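Local coordinates for protein purine nucleoside phosphorylase (Grouper iridovirus, PDB 3KHS) that probably catalyses the phosphorolysis of purine nucleosides to free purine base and ribose 1-phosphate in purine salvage, at residues M127-H132 with S161-T166; K106-T111 with G228-L233; P119-G124 with A183-V188. All blocks are in the same frame, centred on the assembly; numbering follows the deposited sequence.

Contact 1: M127-H132 with S161-T166; sequences MVVRDH and SVYDKT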
loop_
_atom_site.group_PDB
_atom_site.type_symbol
_atom_site.label_atom_id
_atom_site.label_comp_id
_atom_site.label_asym_id
_atom_site.label_seq_id
_atom_site.Cartn_x
_atom_site.Cartn_y
_atom_site.Cartn_z
ATOM N N MET B 127 -20.628 -0.948 16.532
ATOM C CA MET B 127 -20.710 -1.738 15.314
ATOM C C MET B 127 -19.934 -3.016 15.546
ATOM O O MET B 127 -18.710 -3.003 15.642
ATOM C CB MET B 127 -20.117 -1.043 14.085
ATOM C CG MET B 127 -20.266 -1.939 12.859
ATOM S SD MET B 127 -19.347 -1.519 11.411
ATOM C CE MET B 127 -17.793 -2.321 11.761
ATOM N N VAL B 128 -20.667 -4.111 15.660
ATOM C CA VAL B 128 -20.073 -5.414 15.840
ATOM C C VAL B 128 -19.494 -5.720 14.463
ATOM O O VAL B 128 -20.180 -5.530 13.448
ATOM C CB VAL B 128 -21.170 -6.436 16.230
ATOM C CG1 VAL B 128 -20.691 -7.835 15.985
ATOM C CG2 VAL B 128 -21.552 -6.243 17.690
ATOM N N VAL B 129 -18.250 -6.195 14.417
ATOM C CA VAL B 129 -17.602 -6.453 13.137
ATOM C C VAL B 129 -17.856 -7.813 12.533
ATOM O O VAL B 129 -17.559 -8.838 13.140
ATOM C CB VAL B 129 -16.062 -6.227 13.229
ATOM C CG1 VAL B 129 -15.429 -6.403 11.867
ATOM C CG2 VAL B 129 -15.785 -4.845 13.761
ATOM N N ARG B 130 -18.391 -7.822 11.318
ATOM C CA ARG B 130 -18.690 -9.078 10.653
ATOM C C ARG B 130 -17.626 -9.417 9.634
ATOM O O ARG B 130 -17.472 -10.563 9.241
ATOM C CB ARG B 130 -20.064 -9.023 9.961
ATOM C CG ARG B 130 -20.061 -8.310 8.623
ATOM C CD ARG B 130 -21.387 -8.458 7.845
ATOM N NE ARG B 130 -21.104 -8.548 6.407
ATOM C CZ ARG B 130 -21.348 -7.579 5.535
ATOM N NH1 ARG B 130 -21.897 -6.444 5.940
ATOM N NH2 ARG B 130 -21.007 -7.728 4.265
ATOM N N ASP B 131 -16.883 -8.413 9.196
ATOM C CA ASP B 131 -15.837 -8.642 8.208
ATOM C C ASP B 131 -14.970 -7.395 8.111
ATOM O O ASP B 131 -15.343 -6.350 8.635
ATOM C CB ASP B 131 -16.470 -8.951 6.847
ATOM C CG ASP B 131 -15.511 -9.657 5.920
ATOM O OD1 ASP B 131 -14.531 -10.180 6.455
ATOM O OD2 ASP B 131 -15.718 -9.730 4.689
ATOM N N HIS B 132 -13.805 -7.491 7.469
ATOM C CA HIS B 132 -12.968 -6.292 7.330
ATOM C C HIS B 132 -12.348 -6.165 5.955
ATOM O O HIS B 132 -12.401 -7.085 5.138
ATOM C CB HIS B 132 -11.852 -6.215 8.413
ATOM C CG HIS B 132 -10.696 -7.156 8.198
ATOM N ND1 HIS B 132 -10.107 -7.857 9.236
ATOM C CD2 HIS B 132 -10.047 -7.543 7.069
ATOM C CE1 HIS B 132 -9.160 -8.644 8.754
ATOM N NE2 HIS B 132 -9.102 -8.472 7.442
ATOM N N SER B 161 -13.508 -16.391 7.375
ATOM C CA SER B 161 -14.347 -16.172 8.557
ATOM C C SER B 161 -13.543 -15.650 9.740
ATOM O O SER B 161 -13.487 -16.287 10.790
ATOM C CB SER B 161 -15.042 -17.470 8.989
ATOM O OG SER B 161 -15.871 -17.983 7.957
ATOM N N VAL B 162 -12.913 -14.502 9.571
ATOM C CA VAL B 162 -12.124 -13.910 10.634
ATOM C C VAL B 162 -12.943 -13.678 11.890
ATOM O O VAL B 162 -12.463 -13.919 12.999
ATOM C CB VAL B 162 -11.542 -12.531 10.203
ATOM C CG1 VAL B 162 -10.768 -11.900 11.346
ATOM C CG2 VAL B 162 -10.648 -12.693 9.012
ATOM N N TYR B 163 -14.179 -13.207 11.715
ATOM C CA TYR B 163 -15.043 -12.885 12.840
ATOM C C TYR B 163 -16.081 -13.977 13.154
ATOM O O TYR B 163 -17.094 -14.112 12.481
ATOM C CB TYR B 163 -15.676 -11.509 12.550
ATOM C CG TYR B 163 -14.607 -10.436 12.305
ATOM C CD1 TYR B 163 -14.006 -9.766 13.373
ATOM C CD2 TYR B 163 -14.114 -10.189 11.018
ATOM C CE1 TYR B 163 -12.928 -8.876 13.179
ATOM C CE2 TYR B 163 -13.025 -9.299 10.810
ATOM C CZ TYR B 163 -12.445 -8.655 11.897
ATOM O OH TYR B 163 -11.374 -7.816 11.711
ATOM N N ASP B 164 -15.787 -14.751 14.197
ATOM C CA ASP B 164 -16.616 -15.863 14.651
ATOM C C ASP B 164 -18.123 -15.559 14.657
ATOM O O ASP B 164 -18.600 -14.696 15.403
ATOM C CB ASP B 164 -16.158 -16.254 16.045
ATOM C CG ASP B 164 -16.602 -17.628 16.424
ATOM O OD1 ASP B 164 -16.010 -18.605 15.917
ATOM O OD2 ASP B 164 -17.550 -17.713 17.215
ATOM N N LYS B 165 -18.874 -16.288 13.838
ATOM C CA LYS B 165 -20.315 -16.071 13.745
ATOM C C LYS B 165 -21.022 -16.237 15.077
ATOM O O LYS B 165 -21.941 -15.466 15.393
ATOM C CB LYS B 165 -20.912 -16.985 12.682
ATOM C CG LYS B 165 -20.128 -16.882 11.390
ATOM C CD LYS B 165 -20.786 -17.557 10.212
ATOM C CE LYS B 165 -19.848 -17.547 9.013
ATOM N NZ LYS B 165 -20.535 -18.049 7.803
ATOM N N THR B 166 -20.579 -17.204 15.870
ATOM C CA THR B 166 -21.164 -17.433 17.194
ATOM C C THR B 166 -20.890 -16.277 18.148
ATOM O O THR B 166 -21.792 -15.800 18.834
ATOM C CB THR B 166 -20.613 -18.745 17.852
ATOM O OG1 THR B 166 -20.979 -19.870 17.041
ATOM C CG2 THR B 166 -21.153 -18.930 19.288
HETATM O O HOH W 1 -15.618 -12.746 9.297
HETATM O O HOH W 2 -13.517 -12.656 6.720
#
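Y163 meets V129 with a ring face and H132 with its hydroxyl edge. Methyl CG1 of V129 sits over the centre of that face, 3.7 Å from the Y163 ring centroid, which makes a CH-pi contact. CG1 reaches it because it stands anti to the backbone N of V129 (chi1 -176°). On the opposite face lies CG1 of V162, the preceding residue, displaced toward the rim. The ring is thus held between two valine methyls.

H132 meets the hydroxyl end of the same ring. ND1 of H132 and OH of Y163 are 2.8 Å apart and hydrogen-bonded at 160°, with either able to be the donor. The hydroxyl lies in the imidazole plane, at its edge, and ND1 lies in the phenol plane. The two planes are turned by 84°, and the side chains cross at about a right angle. T222 OG1, on helix 219-227, is a second hydrogen-bond partner of the phenol oxygen.

Water completes the contact. Water 1 donates to R130 O at 2.9 Å and accepts from Y163 N. Water 2 donates to D131 OD1 at 2.7 Å. The other carboxylate oxygen of D131 accepts from A201 N of the second subunit, and H132 O is bonded to T199 there. The arrangement joins the corner between strands 126-129 and 131-134 to the loop entering helix 165-178, beside a subunit interface of the trimeric, alpha-beta PNP/MTAP phosphorylase fold.

Contact 2: K106-T111 with G228-L233; sequences KIVVLT and GGMRCL
Four backbone hydrogen bonds join strand 107-111 and the K106 carbonyl to strand 231-233, in parallel. R231 N donates to K106 O at 2.9 Å, and V108 N donates to R231 O at 2.8 Å. L233 N then donates to V108 O at 3.0 Å, and L110 N to L233 O at 2.7 Å. The bridged pairs are I107 with R231, V108 with C232 and V109 with L233.

The buried faces of the pair are tightly packed. On one, V109 and L233 lie side by side and point the same way, with V109 CG1 4.0 Å from L233 CD2. L167 of helix 165-178 packs on L233 and I107. The other face carries V108 and C232. There V108 CG2 touches M230 SD at 3.8 Å, the two side chains crossing obliquely. F100 of helix 95-102 packs on both V108 and M230.

The start of the pair, at K106 and G229, is exposed and looser. The CB of K106 points away from the partner strand. Next to it R231 runs beside I107, and NH1 of R231 lies 3.9 Å from I107 CD1. The R231 guanidinium makes salt bridges to D164 and E282. G229, with positive phi, is the C-prime residue of a Schellman motif that ends helix 219-227. This helix-to-strand turn feeds a parallel pair inside the mixed beta-sheet of the phosphorylase superfamily fold.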
loop_
_atom_site.group_PDB
_atom_site.type_symbol
_atom_site.label_atom_id
_atom_site.label_comp_id
_atom_site.label_asym_id
_atom_site.label_seq_id
_atom_site.Cartn_x
_atom_site.Cartn_y
_atom_site.Cartn_z
ATOM N N LYS B 106 -7.723 -18.503 23.876
ATOM C CA LYS B 106 -8.511 -19.160 22.839
ATOM C C LYS B 106 -9.471 -18.212 22.144
ATOM O O LYS B 106 -9.789 -18.401 20.983
ATOM C CB LYS B 106 -9.249 -20.370 23.436
ATOM C CG LYS B 106 -8.309 -21.535 23.677
ATOM C CD LYS B 106 -8.975 -22.610 24.514
ATOM C CE LYS B 106 -8.057 -23.812 24.766
ATOM N NZ LYS B 106 -8.774 -24.922 25.495
ATOM N N ILE B 107 -9.903 -17.183 22.859
ATOM C CA ILE B 107 -10.820 -16.206 22.297
ATOM C C ILE B 107 -10.303 -14.799 22.562
ATOM O O ILE B 107 -9.818 -14.505 23.658
ATOM C CB ILE B 107 -12.219 -16.347 22.915
ATOM C CG1 ILE B 107 -12.796 -17.726 22.577
ATOM C CG2 ILE B 107 -13.120 -15.225 22.417
ATOM C CD1 ILE B 107 -14.071 -18.066 23.358
ATOM N N VAL B 108 -10.377 -13.939 21.552
ATOM C CA VAL B 108 -9.924 -12.566 21.726
ATOM C C VAL B 108 -11.063 -11.581 21.406
ATOM O O VAL B 108 -11.710 -11.676 20.361
ATOM C CB VAL B 108 -8.707 -12.263 20.832
ATOM C CG1 VAL B 108 -8.331 -10.772 20.921
ATOM C CG2 VAL B 108 -7.521 -13.139 21.244
ATOM N N VAL B 109 -11.322 -10.654 22.325
ATOM C CA VAL B 109 -12.374 -9.648 22.139
ATOM C C VAL B 109 -11.656 -8.298 21.941
ATOM O O VAL B 109 -11.010 -7.785 22.869
ATOM C CB VAL B 109 -13.290 -9.529 23.386
ATOM C CG1 VAL B 109 -14.378 -8.470 23.134
ATOM C CG2 VAL B 109 -13.947 -10.883 23.732
ATOM N N LEU B 110 -11.779 -7.735 20.740
ATOM C CA LEU B 110 -11.145 -6.462 20.390
ATOM C C LEU B 110 -12.159 -5.321 20.332
ATOM O O LEU B 110 -13.296 -5.509 19.922
ATOM C CB LEU B 110 -10.501 -6.535 18.998
ATOM C CG LEU B 110 -9.589 -7.604 18.357
ATOM C CD1 LEU B 110 -8.163 -7.385 18.730
ATOM C CD2 LEU B 110 -10.066 -8.990 18.708
ATOM N N THR B 111 -11.734 -4.137 20.732
ATOM C CA THR B 111 -12.577 -2.958 20.673
ATOM C C THR B 111 -11.748 -1.847 20.027
ATOM O O THR B 111 -10.506 -1.903 20.039
ATOM C CB THR B 111 -12.998 -2.485 22.068
ATOM O OG1 THR B 111 -11.836 -2.102 22.815
ATOM C CG2 THR B 111 -13.771 -3.576 22.791
ATOM N N GLY B 228 -3.382 -17.773 14.317
ATOM C CA GLY B 228 -2.881 -18.474 15.484
ATOM C C GLY B 228 -3.927 -19.352 16.135
ATOM O O GLY B 228 -3.808 -19.709 17.295
ATOM N N GLY B 229 -4.971 -19.670 15.387
ATOM C CA GLY B 229 -6.034 -20.514 15.890
ATOM C C GLY B 229 -6.980 -19.923 16.917
ATOM O O GLY B 229 -7.745 -20.658 17.542
ATOM N N MET B 230 -6.958 -18.616 17.121
ATOM C CA MET B 230 -7.864 -18.043 18.119
ATOM C C MET B 230 -9.124 -17.522 17.452
ATOM O O MET B 230 -9.131 -17.241 16.250
ATOM C CB MET B 230 -7.172 -16.919 18.917
ATOM C CG MET B 230 -6.054 -17.386 19.862
ATOM S SD MET B 230 -5.100 -16.041 20.632
ATOM C CE MET B 230 -4.442 -15.280 19.140
ATOM N N ARG B 231 -10.193 -17.433 18.232
ATOM C CA ARG B 231 -11.463 -16.951 17.715
ATOM C C ARG B 231 -11.568 -15.468 18.036
ATOM O O ARG B 231 -11.205 -15.031 19.132
ATOM C CB ARG B 231 -12.611 -17.747 18.344
ATOM C CG ARG B 231 -12.574 -19.220 17.992
ATOM C CD ARG B 231 -13.504 -20.005 18.882
ATOM N NE ARG B 231 -14.909 -19.789 18.555
ATOM C CZ ARG B 231 -15.898 -19.992 19.416
ATOM N NH1 ARG B 231 -15.629 -20.412 20.650
ATOM N NH2 ARG B 231 -17.155 -19.779 19.053
ATOM N N CYS B 232 -12.070 -14.699 17.078
ATOM C CA CYS B 232 -12.181 -13.249 17.254
ATOM C C CYS B 232 -13.553 -12.608 17.233
ATOM O O CYS B 232 -14.446 -13.005 16.489
ATOM C CB CYS B 232 -11.352 -12.546 16.191
ATOM S SG CYS B 232 -9.677 -13.131 16.109
ATOM N N LEU B 233 -13.685 -11.587 18.064
ATOM C CA LEU B 233 -14.876 -10.775 18.141
ATOM C C LEU B 233 -14.327 -9.354 18.234
ATOM O O LEU B 233 -13.410 -9.084 19.008
ATOM C CB LEU B 233 -15.680 -11.092 19.371
ATOM C CG LEU B 233 -16.663 -9.982 19.726
ATOM C CD1 LEU B 233 -17.694 -9.842 18.591
ATOM C CD2 LEU B 233 -17.320 -10.265 21.092
#

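Contact 3: P119-G124 with A183-V188; sequences PSYRPG and ATHEGV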
loop_
_atom_site.group_PDB
_atom_site.type_symbol
_atom_site.label_atom_id
_atom_site.label_comp_id
_atom_site.label_asym_id
_atom_site.label_seq_id
_atom_site.Cartn_x
_atom_site.Cartn_y
_atom_site.Cartn_z
ATOM N N PRO B 119 -24.792 5.282 6.575
ATOM C CA PRO B 119 -25.821 6.319 6.755
ATOM C C PRO B 119 -26.649 6.240 8.030
ATOM O O PRO B 119 -27.090 7.260 8.538
ATOM C CB PRO B 119 -26.716 6.154 5.521
ATOM C CG PRO B 119 -25.815 5.514 4.513
ATOM C CD PRO B 119 -25.006 4.538 5.325
ATOM N N SER B 120 -26.870 5.040 8.545
ATOM C CA SER B 120 -27.707 4.910 9.731
ATOM C C SER B 120 -26.969 4.884 11.069
ATOM O O SER B 120 -27.585 4.791 12.118
ATOM C CB SER B 120 -28.587 3.669 9.607
ATOM O OG SER B 120 -27.782 2.549 9.345
ATOM N N TYR B 121 -25.648 4.974 11.036
ATOM C CA TYR B 121 -24.887 4.968 12.269
ATOM C C TYR B 121 -24.927 6.362 12.846
ATOM O O TYR B 121 -25.027 7.342 12.112
ATOM C CB TYR B 121 -23.409 4.570 12.023
ATOM C CG TYR B 121 -23.161 3.114 11.626
ATOM C CD1 TYR B 121 -24.213 2.281 11.260
ATOM C CD2 TYR B 121 -21.862 2.587 11.577
ATOM C CE1 TYR B 121 -23.999 0.974 10.844
ATOM C CE2 TYR B 121 -21.627 1.251 11.159
ATOM C CZ TYR B 121 -22.709 0.455 10.787
ATOM O OH TYR B 121 -22.536 -0.834 10.305
ATOM N N ARG B 122 -24.835 6.444 14.163
ATOM C CA ARG B 122 -24.815 7.723 14.863
ATOM C C ARG B 122 -23.661 7.703 15.866
ATOM O O ARG B 122 -23.260 6.641 16.360
ATOM C CB ARG B 122 -26.084 7.963 15.694
ATOM C CG ARG B 122 -27.406 7.720 15.038
ATOM C CD ARG B 122 -28.499 8.287 15.945
ATOM N NE ARG B 122 -29.844 7.909 15.527
ATOM C CZ ARG B 122 -30.934 8.203 16.218
ATOM N NH1 ARG B 122 -30.828 8.882 17.349
ATOM N NH2 ARG B 122 -32.121 7.802 15.787
ATOM N N PRO B 123 -23.103 8.878 16.174
ATOM C CA PRO B 123 -22.015 8.862 17.150
ATOM C C PRO B 123 -22.526 8.255 18.452
ATOM O O PRO B 123 -23.581 8.632 18.939
ATOM C CB PRO B 123 -21.640 10.347 17.288
ATOM C CG PRO B 123 -22.695 11.089 16.516
ATOM C CD PRO B 123 -23.147 10.159 15.458
ATOM N N GLY B 124 -21.776 7.305 19.001
ATOM C CA GLY B 124 -22.171 6.655 20.236
ATOM C C GLY B 124 -22.589 5.228 19.993
ATOM O O GLY B 124 -22.591 4.418 20.934
ATOM N N ALA B 183 -28.915 0.897 18.867
ATOM C CA ALA B 183 -27.636 1.599 18.737
ATOM C C ALA B 183 -26.498 0.643 18.412
ATOM O O ALA B 183 -25.313 1.031 18.410
ATOM C CB ALA B 183 -27.312 2.307 20.052
ATOM N N THR B 184 -26.847 -0.611 18.157
ATOM C CA THR B 184 -25.835 -1.607 17.854
ATOM C C THR B 184 -26.073 -2.157 16.475
ATOM O O THR B 184 -27.162 -2.611 16.155
ATOM C CB THR B 184 -25.856 -2.766 18.884
ATOM O OG1 THR B 184 -25.711 -2.237 20.203
ATOM C CG2 THR B 184 -24.720 -3.710 18.637
ATOM N N HIS B 185 -25.034 -2.138 15.659
ATOM C CA HIS B 185 -25.129 -2.623 14.295
ATOM C C HIS B 185 -24.130 -3.753 14.076
ATOM O O HIS B 185 -23.382 -4.128 14.988
ATOM C CB HIS B 185 -24.802 -1.466 13.347
ATOM C CG HIS B 185 -25.423 -0.157 13.747
ATOM N ND1 HIS B 185 -26.700 0.207 13.377
ATOM C CD2 HIS B 185 -24.942 0.869 14.486
ATOM C CE1 HIS B 185 -26.977 1.404 13.868
ATOM N NE2 HIS B 185 -25.929 1.829 14.546
ATOM N N GLU B 186 -24.141 -4.294 12.865
ATOM C CA GLU B 186 -23.226 -5.340 12.468
ATOM C C GLU B 186 -22.781 -4.950 11.070
ATOM O O GLU B 186 -23.605 -4.850 10.182
ATOM C CB GLU B 186 -23.901 -6.705 12.442
ATOM C CG GLU B 186 -22.966 -7.789 11.983
ATOM C CD GLU B 186 -23.474 -9.167 12.307
ATOM O OE1 GLU B 186 -24.686 -9.391 12.138
ATOM O OE2 GLU B 186 -22.666 -10.027 12.716
ATOM N N GLY B 187 -21.482 -4.713 10.888
ATOM C CA GLY B 187 -20.998 -4.300 9.591
ATOM C C GLY B 187 -19.537 -4.557 9.268
ATOM O O GLY B 187 -18.806 -5.264 9.990
ATOM N N VAL B 188 -19.113 -3.957 8.157
ATOM C CA VAL B 188 -17.766 -4.124 7.649
ATOM C C VAL B 188 -16.784 -3.053 8.113
ATOM O O VAL B 188 -17.038 -1.859 7.927
ATOM C CB VAL B 188 -17.810 -4.164 6.108
ATOM C CG1 VAL B 188 -16.429 -4.463 5.553
ATOM C CG2 VAL B 188 -18.805 -5.201 5.653
#
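Y121 and H185 form an offset stack between the loop that precedes strand 126-129 and the start of strand 184-191, in the mixed sheet of the phosphorylase fold. The ring centroids are 4.3 Å apart and the planes differ by 18°. Y121 CD1 sits over the centre of the imidazole, while H185 CD2 lies over the phenol toward its rim. The two side chains slide past each other in opposite directions, so the hydroxyl end of Y121 reaches beyond H185 CB toward G187.

H185 has CG anti to its carbonyl carbon (chi1 -42°). The ring is turned about CB-CG (chi2 -86°) and is held at its far end by D125 OD2, which accepts a hydrogen bond from NE2. The same carboxylate oxygen accepts from R122 N, so D125 ties the loop to the stacked histidine. The Y121 side chain also packs on M127 and on I238 of strand 231-241.

At G187 the strand has no side chain, and its CA lies 3.9 Å from Y121 OH. The closest approach of the two rings is Y121 CE1 to H185 CG, 3.4 Å.

Overall arrangement
From the N terminus, the chain first reaches 106-111, where contact 2 opens; it closes only at 228-233, pairing strands 107-116 and 231-241. Its long loop holds both other contacts. Contact 3 opens next at 119-124 and closes at 183-188, joining a loop to strand 184-191. Within that span lies contact 1, from the strand corner at 127-132 to the loop before helix 165-178. The three loops are therefore nested and none cross. All reach one mixed sheet. Contacts 1 and 2 meet through the D164-R231 salt bridge, and contacts 1 and 3 through the pairing of strands 126-129 and 184-191. Contacts 2 and 3 do not touch; contact 1, which touches both, lies between them.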